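One contact in two related proteins. Structure 1 is chitinase A from Pteris ryukyuensis, which probably hydrolyses glycosidic bonds of chitin through the family 18 catalytic domain described here, one part of a longer protein that also carries LysM sequence: PDB 4RL3 (chain A, 1.57 Å), residues 34-39 and 87-92. Structure 2 is protein, Family 18 Chitinase from Crocus vernus: PDB 3SIM (chain B, 2.10 Å), residues 35-40 and 90-95. Structure 2 is superposed on structure 1 by the backbone atoms of these residues (RMSD 0.34 Å); each is numbered along its deposited sequence.

Structure 1 (4RL3); sequences FAIDYT and SPVQFT.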
loop_
_atom_site.group_PDB
_atom_site.type_symbol
_atom_site.label_atom_id
_atom_site.label_comp_id
_atom_site.label_asym_id
_atom_site.label_seq_id
_atom_site.Cartn_x
_atom_site.Cartn_y
_atom_site.Cartn_z
ATOM N N PHE A 34 -1.867 -8.420 -5.017
ATOM C CA PHE A 34 -3.027 -7.884 -4.298
ATOM C C PHE A 34 -3.939 -9.029 -3.854
ATOM O O PHE A 34 -3.974 -10.094 -4.491
ATOM C CB PHE A 34 -3.852 -7.003 -5.242
ATOM C CG PHE A 34 -3.164 -5.739 -5.661
ATOM C CD1 PHE A 34 -3.147 -4.646 -4.812
ATOM C CD2 PHE A 34 -2.537 -5.637 -6.903
ATOM C CE1 PHE A 34 -2.519 -3.480 -5.181
ATOM C CE2 PHE A 34 -1.913 -4.464 -7.288
ATOM C CZ PHE A 34 -1.902 -3.386 -6.423
ATOM N N ALA A 35 -4.713 -8.793 -2.795
ATOM C CA ALA A 35 -5.891 -9.611 -2.511
ATOM C C ALA A 35 -7.067 -8.890 -3.152
ATOM O O ALA A 35 -7.183 -7.673 -3.045
ATOM C CB ALA A 35 -6.105 -9.795 -1.012
ATOM N N ILE A 36 -7.915 -9.630 -3.853
ATOM C CA ILE A 36 -9.052 -9.033 -4.539
ATOM C C ILE A 36 -10.267 -9.917 -4.301
ATOM O O ILE A 36 -10.181 -11.148 -4.407
ATOM C CB ILE A 36 -8.801 -8.915 -6.060
ATOM C CG1 ILE A 36 -7.390 -8.376 -6.341
ATOM C CG2 ILE A 36 -9.858 -8.021 -6.703
ATOM C CD1 ILE A 36 -6.991 -8.398 -7.794
ATOM N N ASP A 37 -11.397 -9.271 -4.021
ATOM C CA ASP A 37 -12.666 -9.964 -3.815
ATOM C C ASP A 37 -13.370 -10.179 -5.152
ATOM O O ASP A 37 -14.504 -9.733 -5.366
ATOM C CB ASP A 37 -13.549 -9.212 -2.800
ATOM C CG ASP A 37 -13.811 -7.749 -3.173
ATOM O OD1 ASP A 37 -12.905 -7.066 -3.707
ATOM O OD2 ASP A 37 -14.934 -7.267 -2.922
ATOM N N TYR A 38 -12.664 -10.874 -6.038
ATOM C CA TYR A 38 -13.134 -11.230 -7.366
ATOM C C TYR A 38 -12.649 -12.621 -7.712
ATOM O O TYR A 38 -11.613 -13.077 -7.212
ATOM C CB TYR A 38 -12.570 -10.267 -8.404
ATOM C CG TYR A 38 -13.407 -9.030 -8.673
ATOM C CD1 TYR A 38 -13.433 -7.957 -7.786
ATOM C CD2 TYR A 38 -14.155 -8.922 -9.833
ATOM C CE1 TYR A 38 -14.186 -6.823 -8.054
ATOM C CE2 TYR A 38 -14.915 -7.797 -10.105
ATOM C CZ TYR A 38 -14.930 -6.745 -9.210
ATOM O OH TYR A 38 -15.696 -5.617 -9.478
ATOM N N THR A 39 -13.365 -13.279 -8.611
ATOM C CA THR A 39 -12.903 -14.542 -9.170
ATOM C C THR A 39 -11.966 -14.258 -10.333
ATOM O O THR A 39 -11.924 -13.133 -10.855
ATOM C CB THR A 39 -14.068 -15.379 -9.711
ATOM O OG1 THR A 39 -14.622 -14.737 -10.865
ATOM C CG2 THR A 39 -15.135 -15.579 -8.644
ATOM N N SER A 87 -9.835 -6.672 -16.390
ATOM C CA SER A 87 -11.046 -5.889 -16.134
ATOM C C SER A 87 -10.816 -4.999 -14.913
ATOM O O SER A 87 -10.086 -5.395 -14.012
ATOM C CB SER A 87 -12.232 -6.805 -15.845
ATOM O OG SER A 87 -12.665 -7.486 -17.018
ATOM N N PRO A 88 -11.437 -3.807 -14.878
ATOM C CA PRO A 88 -11.283 -2.946 -13.701
ATOM C C PRO A 88 -11.855 -3.569 -12.427
ATOM O O PRO A 88 -12.950 -4.141 -12.436
ATOM C CB PRO A 88 -12.046 -1.670 -14.090
ATOM C CG PRO A 88 -12.093 -1.701 -15.586
ATOM C CD PRO A 88 -12.236 -3.146 -15.925
ATOM N N VAL A 89 -11.093 -3.466 -11.341
ATOM C CA VAL A 89 -11.558 -3.923 -10.047
ATOM C C VAL A 89 -12.519 -2.875 -9.504
ATOM O O VAL A 89 -12.126 -1.964 -8.777
ATOM C CB VAL A 89 -10.383 -4.171 -9.075
ATOM C CG1 VAL A 89 -10.905 -4.593 -7.703
ATOM C CG2 VAL A 89 -9.448 -5.228 -9.628
ATOM N N GLN A 90 -13.791 -3.024 -9.854
ATOM C CA GLN A 90 -14.846 -2.145 -9.372
ATOM C C GLN A 90 -15.207 -2.538 -7.955
ATOM O O GLN A 90 -15.565 -3.698 -7.711
ATOM C CB GLN A 90 -16.101 -2.279 -10.247
ATOM C CG GLN A 90 -15.936 -1.713 -11.644
ATOM C CD GLN A 90 -15.816 -0.205 -11.651
ATOM O OE1 GLN A 90 -16.044 0.466 -10.636
ATOM N NE2 GLN A 90 -15.473 0.349 -12.808
ATOM N N PHE A 91 -15.110 -1.604 -7.012
ATOM C CA PHE A 91 -15.586 -1.919 -5.676
ATOM C C PHE A 91 -17.088 -2.159 -5.745
ATOM O O PHE A 91 -17.828 -1.344 -6.281
ATOM C CB PHE A 91 -15.297 -0.811 -4.664
ATOM C CG PHE A 91 -15.612 -1.225 -3.252
ATOM C CD1 PHE A 91 -16.907 -1.145 -2.764
ATOM C CD2 PHE A 91 -14.625 -1.755 -2.445
ATOM C CE1 PHE A 91 -17.205 -1.559 -1.486
ATOM C CE2 PHE A 91 -14.917 -2.165 -1.160
ATOM C CZ PHE A 91 -16.208 -2.075 -0.685
ATOM N N THR A 92 -17.537 -3.280 -5.196
ATOM C CA THR A 92 -18.965 -3.579 -5.233
ATOM C C THR A 92 -19.391 -4.504 -4.086
ATOM O O THR A 92 -18.664 -5.425 -3.687
ATOM C CB THR A 92 -19.366 -4.117 -6.622
ATOM O OG1 THR A 92 -20.789 -4.300 -6.693
ATOM C CG2 THR A 92 -18.658 -5.398 -6.940
HETATM O O HOH W 1 -15.301 -4.634 -3.843
HETATM O O HOH W 2 -17.287 -7.781 -4.206
#

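Structure 2 (3SIM); sequences FAVDYT and NTVQFQ.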
loop_
_atom_site.group_PDB
_atom_site.type_symbol
_atom_site.label_atom_id
_atom_site.label_comp_id
_atom_site.label_asym_id
_atom_site.label_seq_id
_atom_site.Cartn_x
_atom_site.Cartn_y
_atom_site.Cartn_z
ATOM N N PHE B 35 -1.921 -8.244 -5.100
ATOM C CA PHE B 35 -3.037 -7.862 -4.283
ATOM C C PHE B 35 -3.923 -9.083 -3.861
ATOM O O PHE B 35 -3.876 -10.116 -4.437
ATOM C CB PHE B 35 -3.935 -6.883 -5.043
ATOM C CG PHE B 35 -3.294 -5.581 -5.412
ATOM C CD1 PHE B 35 -3.372 -4.513 -4.590
ATOM C CD2 PHE B 35 -2.638 -5.435 -6.603
ATOM C CE1 PHE B 35 -2.815 -3.345 -4.927
ATOM C CE2 PHE B 35 -2.064 -4.244 -6.945
ATOM C CZ PHE B 35 -2.152 -3.200 -6.107
ATOM N N ALA B 36 -4.718 -8.882 -2.840
ATOM C CA ALA B 36 -5.872 -9.685 -2.566
ATOM C C ALA B 36 -7.086 -8.921 -3.078
ATOM O O ALA B 36 -7.233 -7.783 -2.787
ATOM C CB ALA B 36 -6.005 -9.975 -1.127
ATOM N N VAL B 37 -7.896 -9.595 -3.879
ATOM C CA VAL B 37 -9.052 -9.055 -4.564
ATOM C C VAL B 37 -10.312 -9.919 -4.389
ATOM O O VAL B 37 -10.251 -11.098 -4.535
ATOM C CB VAL B 37 -8.798 -8.849 -6.095
ATOM C CG1 VAL B 37 -9.810 -7.972 -6.689
ATOM C CG2 VAL B 37 -7.467 -8.308 -6.403
ATOM N N ASP B 38 -11.439 -9.293 -4.138
ATOM C CA ASP B 38 -12.718 -9.978 -4.073
ATOM C C ASP B 38 -13.396 -10.145 -5.449
ATOM O O ASP B 38 -14.477 -9.674 -5.671
ATOM C CB ASP B 38 -13.658 -9.391 -3.021
ATOM C CG ASP B 38 -14.008 -7.907 -3.243
ATOM O OD1 ASP B 38 -13.229 -7.157 -3.790
ATOM O OD2 ASP B 38 -15.100 -7.570 -2.895
ATOM N N TYR B 39 -12.682 -10.828 -6.326
ATOM C CA TYR B 39 -13.078 -11.179 -7.662
ATOM C C TYR B 39 -12.671 -12.619 -7.912
ATOM O O TYR B 39 -11.765 -13.105 -7.305
ATOM C CB TYR B 39 -12.440 -10.252 -8.702
ATOM C CG TYR B 39 -13.202 -8.974 -9.083
ATOM C CD1 TYR B 39 -13.617 -8.744 -10.389
ATOM C CD2 TYR B 39 -13.493 -7.998 -8.140
ATOM C CE1 TYR B 39 -14.293 -7.602 -10.713
ATOM C CE2 TYR B 39 -14.167 -6.866 -8.467
ATOM C CZ TYR B 39 -14.569 -6.663 -9.756
ATOM O OH TYR B 39 -15.208 -5.538 -10.073
ATOM N N THR B 40 -13.353 -13.227 -8.848
ATOM C CA THR B 40 -13.123 -14.599 -9.229
ATOM C C THR B 40 -11.725 -14.813 -9.788
ATOM O O THR B 40 -11.198 -13.976 -10.406
ATOM C CB THR B 40 -14.213 -15.178 -10.225
ATOM O OG1 THR B 40 -14.246 -14.419 -11.424
ATOM C CG2 THR B 40 -15.609 -15.271 -9.577
ATOM N N ASN B 90 -9.794 -6.834 -16.505
ATOM C CA ASN B 90 -11.006 -6.241 -15.992
ATOM C C ASN B 90 -10.735 -5.192 -14.896
ATOM O O ASN B 90 -9.981 -5.425 -13.998
ATOM C CB ASN B 90 -11.982 -7.294 -15.472
ATOM C CG ASN B 90 -12.343 -8.386 -16.503
ATOM O OD1 ASN B 90 -13.297 -8.268 -17.251
ATOM N ND2 ASN B 90 -11.587 -9.439 -16.500
ATOM N N THR B 91 -11.393 -4.064 -14.988
ATOM C CA THR B 91 -11.274 -3.039 -13.990
ATOM C C THR B 91 -11.804 -3.555 -12.615
ATOM O O THR B 91 -12.808 -4.151 -12.554
ATOM C CB THR B 91 -11.960 -1.741 -14.432
ATOM O OG1 THR B 91 -11.327 -1.243 -15.589
ATOM C CG2 THR B 91 -11.904 -0.711 -13.344
ATOM N N VAL B 92 -11.087 -3.293 -11.536
ATOM C CA VAL B 92 -11.572 -3.608 -10.203
ATOM C C VAL B 92 -12.469 -2.478 -9.622
ATOM O O VAL B 92 -12.031 -1.418 -9.250
ATOM C CB VAL B 92 -10.428 -4.006 -9.207
ATOM C CG1 VAL B 92 -10.931 -4.182 -7.859
ATOM C CG2 VAL B 92 -9.692 -5.221 -9.676
ATOM N N GLN B 93 -13.740 -2.801 -9.576
ATOM C CA GLN B 93 -14.805 -1.955 -9.075
ATOM C C GLN B 93 -15.223 -2.414 -7.683
ATOM O O GLN B 93 -15.579 -3.565 -7.543
ATOM C CB GLN B 93 -16.028 -1.985 -10.005
ATOM C CG GLN B 93 -15.799 -1.428 -11.421
ATOM C CD GLN B 93 -15.843 0.068 -11.526
ATOM O OE1 GLN B 93 -15.534 0.600 -12.556
ATOM N NE2 GLN B 93 -16.171 0.743 -10.452
ATOM N N PHE B 94 -15.180 -1.531 -6.684
ATOM C CA PHE B 94 -15.745 -1.874 -5.378
ATOM C C PHE B 94 -17.247 -2.081 -5.492
ATOM O O PHE B 94 -17.947 -1.232 -5.926
ATOM C CB PHE B 94 -15.487 -0.843 -4.269
ATOM C CG PHE B 94 -15.858 -1.321 -2.892
ATOM C CD1 PHE B 94 -14.953 -1.955 -2.114
ATOM C CD2 PHE B 94 -17.128 -1.191 -2.391
ATOM C CE1 PHE B 94 -15.290 -2.419 -0.898
ATOM C CE2 PHE B 94 -17.421 -1.660 -1.144
ATOM C CZ PHE B 94 -16.509 -2.275 -0.427
ATOM N N GLN B 95 -17.685 -3.245 -5.070
ATOM C CA GLN B 95 -19.071 -3.632 -5.105
ATOM C C GLN B 95 -19.508 -4.421 -3.878
ATOM O O GLN B 95 -18.928 -5.427 -3.600
ATOM C CB GLN B 95 -19.357 -4.494 -6.338
ATOM C CG GLN B 95 -18.739 -4.069 -7.626
ATOM C CD GLN B 95 -19.203 -4.891 -8.782
ATOM O OE1 GLN B 95 -20.359 -5.137 -8.929
ATOM N NE2 GLN B 95 -18.295 -5.316 -9.596
HETATM O O HOH W 3 -17.416 -7.531 -4.467
HETATM O O HOH W 4 -15.391 -4.968 -3.903
HETATM O O HOH W 5 -15.885 -5.264 -12.982
#

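Structure 1 (4RL3)
In this family 18 TIM barrel, the carboxyl end of strand 27-36 and the inverse gamma turn centred on Asp37 meet segment 87-92, which starts on strand 87-88, paired antiparallel with 83-84. Ile36 CG2, set anti to the backbone N, crosses Val89 and lies 3.7 Å from Val89 CG1. Val89 CG1 is also 4.0 Å from Tyr38 CE1. Beyond it the Tyr38 hydroxyl reaches the backbone of Gln90: OH donates to Gln90 O at 2.6 Å and lies 3.2 Å from Gln90 N. Thr92 CG2 approaches Tyr38 OH to 3.9 Å. Asp37 is joined to the Thr92 backbone through water: OD2 binds water 1, held by Thr92 N, and water 2, held by Thr92 O. Trp99 also grips OD2, while Tyr123 binds Asp37 OD1.

Structure 2 (3SIM)
Beside the inverse gamma turn centred on Asp38, Val37 and Val92 pack together. Val37 CG1, set anti to the backbone N, crosses Val92 and lies 4.1 Å from both Val92 CG1 and Val92 CG2. Val92 CG1 is also 4.2 Å from Tyr39 CE2. Beyond it the Tyr39 hydroxyl reaches the backbone of Gln93: Gln93 N donates to Tyr39 OH at 3.1 Å, and OH lies 3.2 Å from Gln93 O. Gln95 stretches out beyond CG and donates from NE2 to Tyr39 OH at 3.1 Å; the bond is bent (144° at the hydrogen), with ring and amide planes 67° apart. Asp38 is joined to the Gln95 backbone through water: OD2 binds water 4, held by Gln95 N, and water 3, held by Gln95 O. Trp102 also grips OD2, while Tyr126 binds Asp38 OD1.

Comparison
The exchange that alters the polar side of the contact is Thr92(A) to Gln95(B). The CB atoms coincide within the error, but OG1 and CG2 of Thr92(A) go, and CG, CD, OE1 and NE2 of Gln95(B) come without counterparts. Both side chains touch the tyrosine, yet the longer one brings an amide donor: Gln95(B) NE2 bonds to Tyr39(B) OH at 3.1 Å, whereas Thr92(A) OG1 stands 6.0 Å from Tyr38(A) OH, too far to bond. This extra link may fix the tyrosine hydroxyl more firmly. The aspartate side chains, Asp37(A) and Asp38(B), keep their place, as do both bridging waters, water 1 with water 4 and water 2 with water 3.

On the apolar side, Ile36(A) gives way to Val37(B) and the terminal CD1 goes. The branches that remain overlie closely: CG2 of Ile36(A) and CG1 of Val37(B) are 0.1 Å apart, as are CG1 of Ile36(A) and CG2 of Val37(B), so the touch on Val89(A)/Val92(B) is kept, and this partner keeps its place.

At the start of 87-92 and 90-95 the CB atoms coincide within the error. Ser87(A) becomes Asn90(B), with OG and CG 1.1 Å apart and ND2 additional; exposed Pro88(A) becomes Thr91(B), with CG and OG1 0.9 Å apart, while the ring's CD goes and the methyl CG2 comes.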